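Local coordinates for phosphoribosylglycinamide synthetase (PDB 4DIM), which probably acts as an ATP-dependent ligase of the ATP-grasp kind, binding ATP and metal, at residues Y194-N205 with L255-L266. Residues are numbered along the deposited sequence; the frame is centred on the assembly and turned at random.
Sequences YEFGAQAFVYKN and LNNCAVNVDMIL
The side-chain amide nitrogen of Gln199 is gripped twice. NE2 of Gln199 gives a hydrogen bond to OD1 of Asn261, 2.9 Å away, and is also hydrogen-bonded to NE2 of His213. The Asn261 bond lies in the plane of both amides at its two ends, on a lone pair of OD1, with an N-H...O angle of 158°, although the amide planes themselves are turned 53° apart. The Gln199 chain bends at chi2 (-58°), which turns its amide toward Asn261. OE1 of Gln199 accepts from the backbone N of Gly281, so both ends of this buried amide are satisfied and its rotation is fixed. The strands run antiparallel, with paired backbone bonds from Tyr194-Leu266 to Val202-Cys258. On the face with Ala198 and Ala200, CB of Met264, a selenomethionine, sits over one face of the Phe196 ring, 3.4 Å from its centroid, in a CH-pi contact. CB of Leu266 lies 3.7 Å from CE2 of Phe196. Were Phe196 replaced by an alanine, CB of Met264 would be likely to lose the ring it packs on, with a gap opening beside CB of Leu266. At the far end two residues, Asn257 and Cys258, stand across from the single Val202, which makes a G1 beta bulge. Here two asparagines hold the turn after Tyr203: OD1 of Asn257 takes the N-H of Lys204 at 3.0 Å, nearly straight, and OD1 of Asn256 takes that of Asn205 at 2.9 Å. CG1 of Val202 packs 3.7 Å from SG of Cys258. Both strands are inner members of the antiparallel sheet in the ATP-grasp region. Strand 206-219 flanks Gln199 and Phe201, strand 270-277 borders Asn261 and Asp263, and helix 297-305 covers Phe201 and Ala259.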
loop_
_atom_site.group_PDB
_atom_site.type_symbol
_atom_site.label_atom_id
_atom_site.label_comp_id
_atom_site.label_asym_id
_atom_site.label_seq_id
_atom_site.Cartn_x
_atom_site.Cartn_y
_atom_site.Cartn_z
ATOM N N TYR A 194 16.101 6.620 6.770
ATOM C CA TYR A 194 15.183 5.660 7.395
ATOM C C TYR A 194 13.860 5.575 6.586
ATOM O O TYR A 194 13.117 6.565 6.502
ATOM C CB TYR A 194 14.919 6.015 8.876
ATOM C CG TYR A 194 14.112 4.948 9.581
ATOM C CD1 TYR A 194 14.624 3.664 9.764
ATOM C CD2 TYR A 194 12.799 5.186 9.979
ATOM C CE1 TYR A 194 13.849 2.643 10.309
ATOM C CE2 TYR A 194 12.033 4.183 10.579
ATOM C CZ TYR A 194 12.553 2.904 10.721
ATOM O OH TYR A 194 11.817 1.874 11.280
ATOM N N GLU A 195 13.597 4.400 5.959
ATOM C CA GLU A 195 12.367 4.186 5.172
ATOM C C GLU A 195 11.231 3.697 6.053
ATOM O O GLU A 195 11.402 2.793 6.863
ATOM C CB GLU A 195 12.558 3.176 4.049
ATOM C CG GLU A 195 13.580 3.560 3.012
ATOM C CD GLU A 195 13.906 2.462 2.010
ATOM O OE1 GLU A 195 13.468 1.306 2.216
ATOM O OE2 GLU A 195 14.614 2.760 1.019
ATOM N N PHE A 196 10.064 4.289 5.892
ATOM C CA PHE A 196 8.889 3.877 6.637
ATOM C C PHE A 196 7.684 4.285 5.809
ATOM O O PHE A 196 7.857 4.777 4.702
ATOM C CB PHE A 196 8.903 4.490 8.062
ATOM C CG PHE A 196 8.781 5.986 8.093
ATOM C CD1 PHE A 196 7.553 6.592 8.299
ATOM C CD2 PHE A 196 9.853 6.788 7.759
ATOM C CE1 PHE A 196 7.414 7.975 8.217
ATOM C CE2 PHE A 196 9.695 8.163 7.624
ATOM C CZ PHE A 196 8.489 8.753 7.920
ATOM N N GLY A 197 6.491 4.032 6.314
ATOM C CA GLY A 197 5.258 4.375 5.635
ATOM C C GLY A 197 4.237 5.041 6.527
ATOM O O GLY A 197 4.474 5.286 7.715
ATOM N N ALA A 198 3.061 5.301 5.956
ATOM C CA ALA A 198 1.954 5.862 6.705
ATOM C C ALA A 198 0.638 5.568 6.042
ATOM O O ALA A 198 0.571 5.461 4.822
ATOM C CB ALA A 198 2.126 7.356 6.855
ATOM N N GLN A 199 -0.417 5.482 6.854
ATOM C CA GLN A 199 -1.789 5.304 6.415
ATOM C C GLN A 199 -2.537 6.564 6.714
ATOM O O GLN A 199 -2.247 7.237 7.700
ATOM C CB GLN A 199 -2.511 4.124 7.119
ATOM C CG GLN A 199 -1.956 2.728 6.885
ATOM C CD GLN A 199 -1.890 2.279 5.446
ATOM O OE1 GLN A 199 -2.892 1.901 4.848
ATOM N NE2 GLN A 199 -0.716 2.336 4.845
ATOM N N ALA A 200 -3.512 6.875 5.909
ATOM C CA ALA A 200 -4.347 8.026 6.156
ATOM C C ALA A 200 -5.707 7.766 5.563
ATOM O O ALA A 200 -5.935 6.730 4.944
ATOM C CB ALA A 200 -3.724 9.307 5.619
ATOM N N PHE A 201 -6.636 8.631 5.872
ATOM C CA PHE A 201 -7.995 8.478 5.393
ATOM C C PHE A 201 -8.543 9.872 5.200
ATOM O O PHE A 201 -8.439 10.676 6.122
ATOM C CB PHE A 201 -8.804 7.670 6.418
ATOM C CG PHE A 201 -10.165 7.232 5.961
ATOM C CD1 PHE A 201 -10.374 5.949 5.475
ATOM C CD2 PHE A 201 -11.259 8.065 6.105
ATOM C CE1 PHE A 201 -11.647 5.523 5.116
ATOM C CE2 PHE A 201 -12.523 7.648 5.714
ATOM C CZ PHE A 201 -12.709 6.372 5.246
ATOM N N VAL A 202 -9.046 10.176 3.996
ATOM C CA VAL A 202 -9.620 11.482 3.680
ATOM C C VAL A 202 -11.155 11.332 3.346
ATOM O O VAL A 202 -11.546 10.490 2.568
ATOM C CB VAL A 202 -8.796 12.236 2.591
ATOM C CG1 VAL A 202 -8.622 11.432 1.317
ATOM C CG2 VAL A 202 -9.381 13.618 2.298
ATOM N N TYR A 203 -12.004 12.149 3.981
ATOM C CA TYR A 203 -13.474 12.136 3.770
ATOM C C TYR A 203 -14.021 13.552 3.762
ATOM O O TYR A 203 -13.886 14.262 4.757
ATOM C CB TYR A 203 -14.142 11.335 4.890
ATOM C CG TYR A 203 -15.651 11.410 4.896
ATOM C CD1 TYR A 203 -16.395 10.872 3.858
ATOM C CD2 TYR A 203 -16.339 11.906 6.000
ATOM C CE1 TYR A 203 -17.787 10.873 3.891
ATOM C CE2 TYR A 203 -17.729 11.889 6.054
ATOM C CZ TYR A 203 -18.450 11.396 4.985
ATOM O OH TYR A 203 -19.817 11.336 5.023
ATOM N N LYS A 204 -14.635 13.963 2.657
ATOM C CA LYS A 204 -15.180 15.317 2.485
ATOM C C LYS A 204 -14.079 16.358 2.755
ATOM O O LYS A 204 -14.298 17.369 3.423
ATOM C CB LYS A 204 -16.415 15.550 3.367
ATOM C CG LYS A 204 -17.584 14.646 3.024
ATOM C CD LYS A 204 -18.698 14.827 4.054
ATOM C CE LYS A 204 -20.028 14.264 3.608
ATOM N NZ LYS A 204 -20.813 15.261 2.844
ATOM N N ASN A 205 -12.874 16.043 2.276
ATOM C CA ASN A 205 -11.660 16.853 2.304
ATOM C C ASN A 205 -11.050 17.046 3.724
ATOM O O ASN A 205 -10.086 17.799 3.860
ATOM C CB ASN A 205 -11.897 18.194 1.578
ATOM C CG ASN A 205 -12.058 17.987 0.070
ATOM O OD1 ASN A 205 -11.301 17.237 -0.570
ATOM N ND2 ASN A 205 -13.050 18.615 -0.546
ATOM N N LEU A 255 -6.659 14.275 -3.561
ATOM C CA LEU A 255 -7.266 13.023 -3.165
ATOM C C LEU A 255 -8.439 13.265 -2.245
ATOM O O LEU A 255 -8.350 14.136 -1.388
ATOM C CB LEU A 255 -6.274 12.100 -2.464
ATOM C CG LEU A 255 -5.325 11.319 -3.343
ATOM C CD1 LEU A 255 -4.157 12.158 -3.703
ATOM C CD2 LEU A 255 -4.786 10.132 -2.614
ATOM N N ASN A 256 -9.521 12.477 -2.375
ATOM C CA ASN A 256 -10.650 12.596 -1.470
ATOM C C ASN A 256 -11.479 11.314 -1.425
ATOM O O ASN A 256 -11.411 10.497 -2.336
ATOM C CB ASN A 256 -11.519 13.778 -1.885
ATOM C CG ASN A 256 -12.526 14.205 -0.858
ATOM O OD1 ASN A 256 -12.329 14.013 0.343
ATOM N ND2 ASN A 256 -13.658 14.730 -1.302
ATOM N N ASN A 257 -12.220 11.124 -0.329
ATOM C CA ASN A 257 -13.158 10.021 -0.135
ATOM C C ASN A 257 -12.488 8.681 -0.453
ATOM O O ASN A 257 -13.023 7.809 -1.162
ATOM C CB ASN A 257 -14.395 10.228 -0.986
ATOM C CG ASN A 257 -15.164 11.515 -0.699
ATOM O OD1 ASN A 257 -15.162 12.032 0.413
ATOM N ND2 ASN A 257 -15.904 12.020 -1.681
ATOM N N CYS A 258 -11.301 8.544 0.107
ATOM C CA CYS A 258 -10.470 7.381 -0.072
ATOM C C CYS A 258 -9.573 7.199 1.102
ATOM O O CYS A 258 -9.244 8.154 1.800
ATOM C CB CYS A 258 -9.649 7.491 -1.360
ATOM S SG CYS A 258 -8.457 8.860 -1.386
ATOM N N ALA A 259 -9.145 5.930 1.289
ATOM C CA ALA A 259 -8.106 5.555 2.247
ATOM C C ALA A 259 -6.819 5.802 1.494
ATOM O O ALA A 259 -6.833 5.752 0.268
ATOM C CB ALA A 259 -8.272 4.100 2.659
ATOM N N VAL A 260 -5.763 6.156 2.163
ATOM C CA VAL A 260 -4.480 6.501 1.522
ATOM C C VAL A 260 -3.328 5.707 2.119
ATOM O O VAL A 260 -3.266 5.437 3.321
ATOM C CB VAL A 260 -4.223 8.035 1.679
ATOM C CG1 VAL A 260 -2.859 8.458 1.120
ATOM C CG2 VAL A 260 -5.370 8.853 1.057
ATOM N N ASN A 261 -2.409 5.361 1.245
ATOM C CA ASN A 261 -1.214 4.584 1.524
ATOM C C ASN A 261 -0.032 5.361 1.036
ATOM O O ASN A 261 -0.060 5.792 -0.100
ATOM C CB ASN A 261 -1.294 3.228 0.810
ATOM C CG ASN A 261 -0.075 2.376 1.050
ATOM O OD1 ASN A 261 0.165 1.916 2.157
ATOM N ND2 ASN A 261 0.805 2.305 0.092
ATOM N N VAL A 262 0.946 5.594 1.905
ATOM C CA VAL A 262 2.134 6.403 1.669
ATOM C C VAL A 262 3.463 5.679 2.049
ATOM O O VAL A 262 3.538 4.935 3.048
ATOM C CB VAL A 262 2.056 7.735 2.464
ATOM C CG1 VAL A 262 2.975 8.777 1.849
ATOM C CG2 VAL A 262 0.619 8.253 2.530
ATOM N N ASP A 263 4.505 5.937 1.216
ATOM C CA ASP A 263 5.879 5.476 1.405
ATOM C C ASP A 263 6.677 6.719 1.686
ATOM O O ASP A 263 6.736 7.623 0.846
ATOM C CB ASP A 263 6.442 4.720 0.173
ATOM C CG ASP A 263 5.690 3.481 -0.284
ATOM O OD1 ASP A 263 5.145 2.756 0.585
ATOM O OD2 ASP A 263 5.758 3.161 -1.496
HETATM N N MSE A 264 7.239 6.778 2.878
HETATM C CA MSE A 264 8.033 7.867 3.390
HETATM C C MSE A 264 9.513 7.510 3.474
HETATM O O MSE A 264 9.908 6.354 3.451
HETATM C CB MSE A 264 7.582 8.194 4.838
HETATM C CG MSE A 264 6.024 8.282 5.125
HETATM SE SE MSE A 264 5.265 9.888 4.503
HETATM C CE MSE A 264 6.595 11.353 5.120
ATOM N N ILE A 265 10.317 8.518 3.724
ATOM C CA ILE A 265 11.732 8.348 4.055
ATOM C C ILE A 265 12.136 9.457 5.035
ATOM O O ILE A 265 11.766 10.622 4.868
ATOM C CB ILE A 265 12.667 8.286 2.837
ATOM C CG1 ILE A 265 14.134 8.091 3.273
ATOM C CG2 ILE A 265 12.526 9.520 1.984
ATOM C CD1 ILE A 265 14.885 7.358 2.401
ATOM N N LEU A 266 12.898 9.091 6.053
ATOM C CA LEU A 266 13.362 10.074 7.025
ATOM C C LEU A 266 14.857 10.355 6.803
ATOM O O LEU A 266 15.662 9.425 6.863
ATOM C CB LEU A 266 13.053 9.567 8.445
ATOM C CG LEU A 266 13.876 10.081 9.588
ATOM C CD1 LEU A 266 13.595 11.554 9.837
ATOM C CD2 LEU A 266 13.542 9.308 10.796
#